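Local coordinates for HIAXHD3 (Humicola insolens, PDB 3ZXK), which removes arabinofuranose side chains, probably from arabinoxylan, as a family 43 arabinofuranosidase whose active site has been engineered to add endo-xylanase activity, at residues Phe36-Gly41 with His332-His337; Asp322-Thr327 with Phe344-Gly349; Gly363-Ala368 with Gly511-Ser516; Ala400-Asp405 with Thr506-Gly511. One frame throughout, in Å; residues are numbered along the deposited sequence. Where two conformers were deposited one is given.

Interaction 1 of 4, residues Phe36-Gly41 with His332-His337; sequences FAYSPG and HWEWNH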
# COMPACT_ATOMS: atom_id res chain seq x y z
N PHE A 36 1.06 5.49 4.29
CA PHE A 36 1.83 6.73 4.53
C PHE A 36 1.03 7.97 4.08
O PHE A 36 -0.11 8.13 4.54
CB PHE A 36 3.28 6.59 3.97
CG PHE A 36 3.99 5.42 4.61
CD1 PHE A 36 3.82 4.11 4.13
CD2 PHE A 36 4.73 5.62 5.79
CE1 PHE A 36 4.42 3.03 4.79
CE2 PHE A 36 5.33 4.55 6.44
CZ PHE A 36 5.18 3.26 5.94
N ALA A 37 1.58 8.80 3.21
CA ALA A 37 0.89 10.00 2.75
C ALA A 37 0.16 9.82 1.41
O ALA A 37 -0.31 10.79 0.83
CB ALA A 37 1.85 11.20 2.70
N TYR A 38 0.02 8.59 0.95
CA TYR A 38 -0.75 8.33 -0.28
C TYR A 38 -2.26 8.37 0.01
O TYR A 38 -2.70 8.02 1.08
CB TYR A 38 -0.28 7.01 -0.92
CG TYR A 38 1.16 7.14 -1.44
CD1 TYR A 38 1.42 7.64 -2.69
CD2 TYR A 38 2.27 6.79 -0.64
CE1 TYR A 38 2.73 7.77 -3.17
CE2 TYR A 38 3.58 6.92 -1.09
CZ TYR A 38 3.81 7.41 -2.37
OH TYR A 38 5.11 7.55 -2.86
N SER A 39 -3.01 8.92 -0.92
CA SER A 39 -4.42 9.25 -0.67
C SER A 39 -5.28 8.84 -1.87
O SER A 39 -5.04 9.32 -2.98
CB SER A 39 -4.53 10.77 -0.49
OG SER A 39 -5.89 11.16 -0.31
N PRO A 40 -6.32 8.01 -1.68
CA PRO A 40 -6.88 7.49 -0.45
C PRO A 40 -5.90 6.56 0.25
O PRO A 40 -5.00 5.99 -0.38
CB PRO A 40 -8.13 6.71 -0.92
CG PRO A 40 -7.86 6.38 -2.33
CD PRO A 40 -7.09 7.56 -2.86
N GLY A 41 -6.13 6.38 1.54
CA GLY A 41 -5.27 5.55 2.35
C GLY A 41 -5.93 4.27 2.81
O GLY A 41 -7.16 4.13 2.74
N HIS A 332 -6.82 0.72 -7.70
CA HIS A 332 -5.35 0.70 -7.83
C HIS A 332 -4.68 2.06 -7.69
O HIS A 332 -3.47 2.13 -7.43
CB HIS A 332 -4.93 0.09 -9.17
CG HIS A 332 -5.40 -1.32 -9.35
ND1 HIS A 332 -4.77 -2.37 -8.79
CD2 HIS A 332 -6.50 -1.83 -10.03
CE1 HIS A 332 -5.44 -3.49 -9.08
NE2 HIS A 332 -6.50 -3.16 -9.83
N TRP A 333 -5.42 3.14 -7.86
CA TRP A 333 -4.81 4.48 -7.89
C TRP A 333 -4.84 5.16 -6.57
O TRP A 333 -5.84 5.09 -5.82
CB TRP A 333 -5.54 5.36 -8.87
CG TRP A 333 -5.47 4.89 -10.29
CD1 TRP A 333 -6.48 4.30 -11.05
CD2 TRP A 333 -4.33 5.03 -11.19
NE1 TRP A 333 -6.03 4.05 -12.34
CE2 TRP A 333 -4.74 4.46 -12.47
CE3 TRP A 333 -3.05 5.53 -11.06
CZ2 TRP A 333 -3.89 4.44 -13.58
CZ3 TRP A 333 -2.20 5.51 -12.17
CH2 TRP A 333 -2.61 4.97 -13.40
N GLU A 334 -3.73 5.85 -6.27
CA GLU A 334 -3.63 6.70 -5.09
C GLU A 334 -2.81 7.92 -5.42
O GLU A 334 -1.75 7.83 -6.07
CB GLU A 334 -2.95 5.97 -3.92
CG GLU A 334 -3.73 4.78 -3.33
CD GLU A 334 -2.91 3.78 -2.54
OE1 GLU A 334 -1.70 4.00 -2.26
OE2 GLU A 334 -3.48 2.73 -2.17
N TRP A 335 -3.27 9.07 -4.97
CA TRP A 335 -2.53 10.31 -5.17
C TRP A 335 -1.37 10.42 -4.20
O TRP A 335 -1.43 9.85 -3.12
CB TRP A 335 -3.44 11.48 -4.91
CG TRP A 335 -4.66 11.58 -5.76
CD1 TRP A 335 -5.96 11.21 -5.43
CD2 TRP A 335 -4.74 12.18 -7.09
NE1 TRP A 335 -6.82 11.49 -6.47
CE2 TRP A 335 -6.14 12.07 -7.50
CE3 TRP A 335 -3.81 12.73 -7.98
CZ2 TRP A 335 -6.59 12.56 -8.71
CZ3 TRP A 335 -4.26 13.21 -9.21
CH2 TRP A 335 -5.63 13.13 -9.57
N ASN A 336 -0.32 11.14 -4.58
CA ASN A 336 0.74 11.54 -3.65
C ASN A 336 0.22 12.73 -2.82
O ASN A 336 0.07 13.82 -3.34
CB ASN A 336 2.00 11.92 -4.43
CG ASN A 336 3.03 12.60 -3.54
OD1 ASN A 336 3.12 12.29 -2.36
ND2 ASN A 336 3.77 13.54 -4.10
N HIS A 337 -0.10 12.50 -1.54
CA HIS A 337 -0.85 13.46 -0.68
C HIS A 337 -2.29 13.65 -1.18
O HIS A 337 -2.62 13.17 -2.26
CB HIS A 337 -0.11 14.80 -0.50
CG HIS A 337 1.21 14.71 0.27
ND1 HIS A 337 2.28 14.03 -0.17
CD2 HIS A 337 1.59 15.32 1.47
CE1 HIS A 337 3.29 14.17 0.72
NE2 HIS A 337 2.89 14.98 1.70
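S39 and W335 form an antiparallel hydrogen-bonded pair, S39 N reaching W335 O at 2.9 Å and W335 N reaching S39 O at 2.7 Å, while next to it Y38 faces N336 as a non-hydrogen-bonded pair with their CA atoms 4.9 Å apart. The pairing fades beyond N336, where H337 N makes a weak bond to A37 O at 2.9 Å.

In the same pair, A37 CB lies over the centre of one face of the H337 imidazole, 4.0 Å from the centroid and 13° off the ring normal, a CH-pi contact. N336 OD1 lies in the ring plane, taking the ND1 proton at 2.9 Å, and NE2 is bonded to A78 N, so both nitrogens limit rotation of the ring; a donor at ND1 and an acceptor at NE2 are consistent with a neutral imidazole. S39 O has a second neighbour besides W335 N, the indole edge, with W335 CD1 at 3.2 Å. At the other end E334 turns CG anti to its carbonyl carbon (chi1 -66°), and this methylene lies 3.4 Å from P40 O, just after the cis peptide before P40. From there the carboxylate reaches R509, R375 and H58, with OE1 also against Y38 CB. Y38 OH is bonded to Y504 OH, and S39 OG to N338 OD1.

Strand 38-39, from the family 43 catalytic region, is thus added as the edge strand of a sheet of the concanavalin A-like domain. These polar groups of the buried seam have bonded partners, which probably helps hold the strand on the other domain's sheet.

Interaction 2 of 4, residues Asp322-Thr327 with Phe344-Gly349; sequences DEFRGT and FTLLGG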
# COMPACT_ATOMS: atom_id res chain seq x y z
N ASP A 322 -6.80 0.46 -18.26
CA ASP A 322 -7.65 1.42 -17.56
C ASP A 322 -7.75 2.68 -18.38
O ASP A 322 -6.77 3.40 -18.56
CB ASP A 322 -7.06 1.72 -16.16
CG ASP A 322 -8.02 2.51 -15.27
OD1 ASP A 322 -8.99 3.13 -15.80
OD2 ASP A 322 -7.80 2.50 -14.05
N GLU A 323 -8.95 2.91 -18.90
CA GLU A 323 -9.21 4.10 -19.71
C GLU A 323 -9.96 5.19 -18.94
O GLU A 323 -10.53 6.10 -19.55
CB GLU A 323 -9.88 3.75 -21.04
CG GLU A 323 -8.87 3.08 -21.98
CD GLU A 323 -9.45 2.63 -23.30
OE1 GLU A 323 -10.51 1.96 -23.31
OE2 GLU A 323 -8.83 2.93 -24.34
N PHE A 324 -9.94 5.10 -17.61
CA PHE A 324 -10.47 6.15 -16.73
C PHE A 324 -11.92 6.44 -17.06
O PHE A 324 -12.32 7.60 -17.26
CB PHE A 324 -9.61 7.42 -16.80
CG PHE A 324 -8.21 7.23 -16.26
CD1 PHE A 324 -7.98 7.08 -14.88
CD2 PHE A 324 -7.12 7.15 -17.13
CE1 PHE A 324 -6.69 6.88 -14.38
CE2 PHE A 324 -5.83 6.94 -16.63
CZ PHE A 324 -5.61 6.81 -15.26
N ARG A 325 -12.69 5.37 -17.08
CA ARG A 325 -14.12 5.44 -17.36
C ARG A 325 -14.93 5.54 -16.08
O ARG A 325 -14.44 5.20 -15.02
CB ARG A 325 -14.54 4.19 -18.14
CG ARG A 325 -13.87 4.12 -19.50
CD ARG A 325 -14.28 2.86 -20.25
NE ARG A 325 -13.52 2.74 -21.49
CZ ARG A 325 -14.02 2.98 -22.70
NH1 ARG A 325 -15.29 3.33 -22.84
NH2 ARG A 325 -13.26 2.86 -23.76
N GLY A 326 -16.16 6.03 -16.19
CA GLY A 326 -17.06 6.10 -15.04
C GLY A 326 -16.76 7.26 -14.12
O GLY A 326 -16.08 8.22 -14.51
N THR A 327 -17.24 7.18 -12.88
CA THR A 327 -17.25 8.33 -11.98
C THR A 327 -16.16 8.30 -10.91
O THR A 327 -15.89 9.32 -10.26
CB THR A 327 -18.63 8.48 -11.30
OG1 THR A 327 -18.97 7.25 -10.64
CG2 THR A 327 -19.70 8.79 -12.34
N PHE A 344 -8.69 18.26 -10.96
CA PHE A 344 -8.82 17.07 -11.82
C PHE A 344 -10.28 16.72 -12.05
O PHE A 344 -11.15 17.03 -11.22
CB PHE A 344 -8.05 15.86 -11.23
CG PHE A 344 -8.78 15.14 -10.12
CD1 PHE A 344 -9.65 14.07 -10.41
CD2 PHE A 344 -8.59 15.50 -8.78
CE1 PHE A 344 -10.29 13.40 -9.38
CE2 PHE A 344 -9.26 14.84 -7.76
CZ PHE A 344 -10.12 13.80 -8.06
N THR A 345 -10.55 16.04 -13.16
CA THR A 345 -11.90 15.55 -13.43
C THR A 345 -11.82 14.25 -14.20
O THR A 345 -11.02 14.13 -15.14
CB THR A 345 -12.73 16.53 -14.30
OG1 THR A 345 -12.58 17.87 -13.81
CG2 THR A 345 -14.19 16.14 -14.26
N LEU A 346 -12.65 13.29 -13.82
CA LEU A 346 -12.91 12.11 -14.64
C LEU A 346 -14.06 12.46 -15.57
O LEU A 346 -15.13 12.83 -15.10
CB LEU A 346 -13.28 10.94 -13.73
CG LEU A 346 -12.07 10.32 -13.03
CD1 LEU A 346 -12.57 9.41 -11.91
CD2 LEU A 346 -11.24 9.52 -14.03
N LEU A 347 -13.85 12.34 -16.88
CA LEU A 347 -14.76 12.92 -17.91
C LEU A 347 -16.04 12.16 -18.17
O LEU A 347 -17.01 12.73 -18.70
CB LEU A 347 -14.02 13.02 -19.24
CG LEU A 347 -12.92 14.08 -19.23
CD1 LEU A 347 -12.01 13.92 -20.44
CD2 LEU A 347 -13.51 15.48 -19.16
N GLY A 348 -16.03 10.87 -17.86
CA GLY A 348 -17.19 10.01 -18.14
C GLY A 348 -17.49 9.92 -19.62
O GLY A 348 -16.59 10.05 -20.46
N GLY A 349 -18.75 9.69 -19.96
CA GLY A 349 -19.13 9.51 -21.37
C GLY A 349 -18.51 8.26 -22.00
O GLY A 349 -18.06 7.36 -21.30
O HOH W 1 -14.38 9.03 -16.47
O HOH W 2 -17.51 6.51 -18.75
O HOH W 3 -17.22 10.69 -14.33
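G326 and G348 come within 5.0 Å at their CA atoms, yet their backbones are linked through water instead of bonding directly. One water spends both protons on carbonyls of the 322-327 loop, giving to F324 O at 2.6 Å and to G326 O at 2.7 Å, and accepts from G348 N at 2.8 Å. A second accepts from G326 N and donates to G349 O at 2.7 Å, and a third donates to both G326 O and L346 O. Both glycines have positive phi (78° and 63°), a backbone shape that residues with a side chain adopt less readily.

Segment 344-349 leaves the outermost strand of the seven-stranded sheet in the concanavalin A-like sandwich, and segment 322-327 is a loop passing alongside it. D322 shapes that loop by an Asx turn, OD1 accepting from F324 N at 2.8 Å.

The dry part of the contact belongs to L346, whose side chain crosses that of F324 at about a right angle. Its CD2 meets F324 CB at 3.8 Å, and CD1 lies 3.7 Å from T327 O. An alanine here would probably open a gap beside F324 CB and T327 O and take away the apolar part of this contact. L354 packs against both L346 and F324.

Interaction 3 of 4, residues Gly363-Ala368 with Gly511-Ser516; sequences GDLFAA and GVFNFS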
# COMPACT_ATOMS: atom_id res chain seq x y z
N GLY A 363 9.30 24.35 -9.24
CA GLY A 363 10.35 23.67 -10.02
C GLY A 363 10.59 22.25 -9.53
O GLY A 363 11.40 21.51 -10.10
N ASP A 364 9.85 21.86 -8.50
CA ASP A 364 10.16 20.65 -7.72
C ASP A 364 9.01 19.65 -7.86
O ASP A 364 7.96 19.86 -7.27
CB ASP A 364 10.36 21.08 -6.26
CG ASP A 364 10.80 19.96 -5.34
OD1 ASP A 364 10.83 18.79 -5.75
OD2 ASP A 364 11.13 20.28 -4.16
N LEU A 365 9.22 18.54 -8.59
CA LEU A 365 8.17 17.50 -8.69
C LEU A 365 7.64 17.05 -7.31
O LEU A 365 6.46 16.78 -7.16
CB LEU A 365 8.69 16.27 -9.45
CG LEU A 365 7.66 15.14 -9.67
CD1 LEU A 365 6.37 15.52 -10.39
CD2 LEU A 365 8.34 14.00 -10.43
N PHE A 366 8.50 17.02 -6.30
CA PHE A 366 8.01 16.55 -4.98
C PHE A 366 7.07 17.54 -4.29
O PHE A 366 6.39 17.17 -3.32
CB PHE A 366 9.18 16.22 -4.04
CG PHE A 366 10.07 15.13 -4.54
CD1 PHE A 366 9.61 13.81 -4.61
CD2 PHE A 366 11.36 15.42 -4.96
CE1 PHE A 366 10.43 12.79 -5.07
CE2 PHE A 366 12.20 14.40 -5.42
CZ PHE A 366 11.73 13.10 -5.48
N ALA A 367 7.04 18.78 -4.76
CA ALA A 367 6.12 19.76 -4.21
C ALA A 367 4.81 19.80 -4.99
O ALA A 367 3.88 20.49 -4.58
CB ALA A 367 6.76 21.14 -4.19
N ALA A 368 4.74 19.09 -6.12
CA ALA A 368 3.54 19.19 -6.99
C ALA A 368 2.37 18.43 -6.44
O ALA A 368 2.52 17.24 -6.14
CB ALA A 368 3.84 18.71 -8.41
N GLY A 511 3.71 6.62 -11.85
CA GLY A 511 2.85 7.77 -11.67
C GLY A 511 2.75 8.67 -12.87
O GLY A 511 3.57 8.61 -13.78
N VAL A 512 1.73 9.52 -12.85
CA VAL A 512 1.56 10.56 -13.86
C VAL A 512 1.42 11.89 -13.13
O VAL A 512 0.75 11.97 -12.08
CB VAL A 512 0.37 10.27 -14.81
CG1 VAL A 512 -0.94 10.00 -14.08
CG2 VAL A 512 0.26 11.38 -15.86
N PHE A 513 2.10 12.91 -13.63
CA PHE A 513 2.14 14.23 -12.98
C PHE A 513 1.90 15.33 -14.00
O PHE A 513 2.07 15.14 -15.21
CB PHE A 513 3.48 14.45 -12.29
CG PHE A 513 4.67 14.55 -13.24
CD1 PHE A 513 5.33 13.40 -13.67
CD2 PHE A 513 5.09 15.79 -13.75
CE1 PHE A 513 6.41 13.48 -14.54
CE2 PHE A 513 6.18 15.87 -14.59
CZ PHE A 513 6.82 14.72 -15.01
N ASN A 514 1.56 16.50 -13.49
CA ASN A 514 1.41 17.69 -14.31
C ASN A 514 1.50 18.89 -13.37
O ASN A 514 0.70 19.03 -12.46
CB ASN A 514 0.09 17.67 -15.06
CG ASN A 514 -0.03 18.84 -16.01
OD1 ASN A 514 1.00 19.38 -16.45
ND2 ASN A 514 -1.25 19.23 -16.34
N PHE A 515 2.54 19.71 -13.55
CA PHE A 515 2.68 20.94 -12.76
C PHE A 515 3.25 22.05 -13.62
O PHE A 515 3.61 21.82 -14.79
CB PHE A 515 3.52 20.72 -11.48
CG PHE A 515 4.96 20.34 -11.73
CD1 PHE A 515 5.32 19.00 -11.88
CD2 PHE A 515 5.95 21.30 -11.79
CE1 PHE A 515 6.65 18.64 -12.12
CE2 PHE A 515 7.28 20.95 -12.02
CZ PHE A 515 7.64 19.62 -12.17
N SER A 516 3.31 23.26 -13.07
CA SER A 516 3.91 24.35 -13.84
C SER A 516 4.99 25.08 -13.11
O SER A 516 5.03 25.16 -11.89
CB SER A 516 2.89 25.35 -14.37
OG SER A 516 3.52 26.30 -15.24
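L365 brings one methyl, CD1, to two aromatic side chains of strand 509-516, and these apolar contacts carry the interaction. CD1 lies over one face of the F513 ring, nearest its CG at 3.5 Å, and also meets F515 CE1 at 3.6 Å. L365 crosses both phenylalanines at about a right angle. Each ring has its CG between the backbone N and the carbonyl carbon, the crowded position (chi1 67° for F513, 64° for F515), and the two residues point from the same face of the strand. Nearer the F515 backbone, A368 CB packs on F515 CB at 3.7 Å and on CG and CD1, while F515 CE2 comes to the backbone of G363. An alanine in place of F515 would keep the CB contact but would probably leave a gap beside L365 CD1, where F515 CE1 had been, with A368 CB losing its contact with the ring and the G363 end its cover.

Polar bonds act within the 363-368 loop and set its shape. D364 OD1 accepts from F366 N at 3.0 Å, an Asx turn opening the 3-10 segment 365-367, and D364 OD2 is bonded to T436 OG1. The 3-10 segment itself is held by A367 N to D364 O at 2.9 Å and A368 N to L365 O at 3.1 Å.

V512 on the alternate face packs on F385 and L387 of the partner sheet in the concanavalin A-like sandwich, so the loop covers the face of the strand turned away from that sheet. Cohesion across the contact is therefore apolar and shape-dependent, whereas directional bonding is kept for presenting L365 and A368 to the rings.

Interaction 4 of 4, residues Ala400-Asp405 with Thr506-Gly511; sequences AVLFRD and TGYRFG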
# COMPACT_ATOMS: atom_id res chain seq x y z
N ALA A 400 5.34 10.69 -17.11
CA ALA A 400 5.29 9.42 -16.44
C ALA A 400 6.53 9.27 -15.56
O ALA A 400 7.66 9.31 -16.05
CB ALA A 400 5.17 8.27 -17.45
N VAL A 401 6.31 9.16 -14.26
CA VAL A 401 7.36 9.13 -13.29
C VAL A 401 7.48 7.77 -12.61
O VAL A 401 6.47 7.10 -12.29
CB VAL A 401 7.18 10.29 -12.27
CG1 VAL A 401 5.79 10.21 -11.56
CG2 VAL A 401 8.35 10.34 -11.25
N LEU A 402 8.73 7.37 -12.42
CA LEU A 402 9.11 6.27 -11.55
C LEU A 402 9.30 6.95 -10.19
O LEU A 402 10.31 7.63 -9.96
CB LEU A 402 10.41 5.64 -12.04
CG LEU A 402 10.79 4.49 -11.11
CD1 LEU A 402 9.95 3.25 -11.34
CD2 LEU A 402 12.24 4.13 -11.27
N PHE A 403 8.27 6.83 -9.33
CA PHE A 403 8.14 7.73 -8.20
C PHE A 403 8.56 7.10 -6.88
O PHE A 403 8.06 6.06 -6.49
CB PHE A 403 6.68 8.25 -8.09
CG PHE A 403 6.52 9.38 -7.10
CD1 PHE A 403 6.89 10.69 -7.44
CD2 PHE A 403 6.02 9.13 -5.83
CE1 PHE A 403 6.76 11.73 -6.50
CE2 PHE A 403 5.90 10.16 -4.89
CZ PHE A 403 6.26 11.46 -5.23
N ARG A 404 9.48 7.78 -6.20
CA ARG A 404 9.93 7.45 -4.86
C ARG A 404 10.88 8.58 -4.45
O ARG A 404 10.97 9.62 -5.12
CB ARG A 404 10.61 6.07 -4.81
CG ARG A 404 10.47 5.37 -3.47
CD ARG A 404 11.41 4.19 -3.34
NE ARG A 404 11.22 3.45 -2.09
CZ ARG A 404 12.11 3.37 -1.09
NH1 ARG A 404 13.25 4.05 -1.10
NH2 ARG A 404 11.84 2.59 -0.04
N ASP A 405 11.62 8.37 -3.37
CA ASP A 405 12.58 9.37 -2.88
C ASP A 405 13.81 9.57 -3.80
O ASP A 405 14.48 10.58 -3.69
CB ASP A 405 13.05 9.05 -1.46
CG ASP A 405 13.67 7.68 -1.33
OD1 ASP A 405 13.27 6.74 -2.06
OD2 ASP A 405 14.56 7.53 -0.47
N THR A 506 7.61 2.98 1.52
CA THR A 506 6.83 2.61 0.34
C THR A 506 7.76 2.19 -0.81
O THR A 506 8.85 2.70 -0.93
CB THR A 506 6.01 3.84 -0.10
OG1 THR A 506 5.18 4.23 1.00
CG2 THR A 506 5.11 3.55 -1.33
N GLY A 507 7.34 1.24 -1.63
CA GLY A 507 8.13 0.86 -2.79
C GLY A 507 8.04 1.86 -3.93
O GLY A 507 7.30 2.85 -3.86
N TYR A 508 8.83 1.60 -4.97
CA TYR A 508 8.73 2.39 -6.18
C TYR A 508 7.35 2.27 -6.79
O TYR A 508 6.77 1.15 -6.84
CB TYR A 508 9.75 1.92 -7.21
CG TYR A 508 11.07 2.66 -7.08
CD1 TYR A 508 11.25 3.91 -7.67
CD2 TYR A 508 12.11 2.13 -6.33
CE1 TYR A 508 12.46 4.58 -7.57
CE2 TYR A 508 13.34 2.81 -6.20
CZ TYR A 508 13.50 4.06 -6.81
OH TYR A 508 14.68 4.75 -6.73
N ARG A 509 6.86 3.39 -7.31
CA ARG A 509 5.54 3.39 -8.00
C ARG A 509 5.63 3.94 -9.42
O ARG A 509 6.60 4.63 -9.77
CB ARG A 509 4.51 4.22 -7.19
CG ARG A 509 4.17 3.56 -5.88
CD ARG A 509 3.06 4.30 -5.21
NE ARG A 509 2.59 3.53 -4.07
CZ ARG A 509 1.38 3.67 -3.52
NH1 ARG A 509 0.53 4.57 -4.02
NH2 ARG A 509 1.03 2.93 -2.50
N PHE A 510 4.61 3.62 -10.21
CA PHE A 510 4.35 4.29 -11.49
C PHE A 510 3.44 5.49 -11.21
O PHE A 510 2.50 5.40 -10.41
CB PHE A 510 3.58 3.39 -12.48
CG PHE A 510 4.35 2.20 -13.00
CD1 PHE A 510 5.65 2.31 -13.50
CD2 PHE A 510 3.71 0.98 -13.07
CE1 PHE A 510 6.30 1.19 -14.02
CE2 PHE A 510 4.35 -0.15 -13.59
CZ PHE A 510 5.65 -0.03 -14.06
N GLY A 511 3.71 6.62 -11.85
CA GLY A 511 2.85 7.77 -11.67
C GLY A 511 2.75 8.67 -12.87
O GLY A 511 3.57 8.61 -13.78
O HOH W 4 6.54 5.57 -4.06
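V401 and F403 pair with G511 and R509 through a regular antiparallel ladder, the two short strands running 157° apart. V401 N donates to G511 O at 2.8 Å, with G511 N to V401 O completing that pair, F403 N to R509 O at 2.8 Å, and R509 N to F403 O at 3.0 Å. The lack of a side chain at G511 leaves room for V401 CG1, which packs on G511 O at 3.5 Å. These are adjacent central strands in the eight-stranded sheet of the concanavalin A-like sandwich, one partner being the strand that returns from near the end of the chain.

Where the ladder frays, one water donates to both F403 O and G507 O. Polar bonding then passes to R404: its extended chain sends NE to T506 O at 2.7 Å, in that carbonyl's plane, and NH2 adds a weak second bond to the same oxygen. NH1 forms a salt bridge with D405 OD1 at 2.9 Å.

Aromatic and apolar contacts centre on Y508. R404 CD sits over one face of its ring, 3.8 Å from the centroid and 17° off the normal, as a CH-pi contact. L402 CG reaches Y508 CD1 at 3.5 Å. Y508 OH is bonded to R406 O and T499 N, which fixes the far end of the ring.

Overall arrangement
Interactions 1, 3 and 4 belong to one eight-stranded sheet, and interaction 2 lies at the edge of its partner sheet. The seam of interaction 1 is tied to interaction 4, 12 Å away between centres, by the salt bridge from E334 OE1 to R509 NH1 at 2.9 Å. Interactions 3 and 4 share G511, and L365 CD2 packs on V401 CG2 at 3.7 Å. Interaction 2 joins interaction 1 through W333 NE1 and D322 OD2, 2.9 Å apart in a probable hydrogen bond. The R404 side chain of interaction 4 comes to about 9 Å from the bound arabinofuranose without being part of the pocket, to which the same domain contributes F469 and W502.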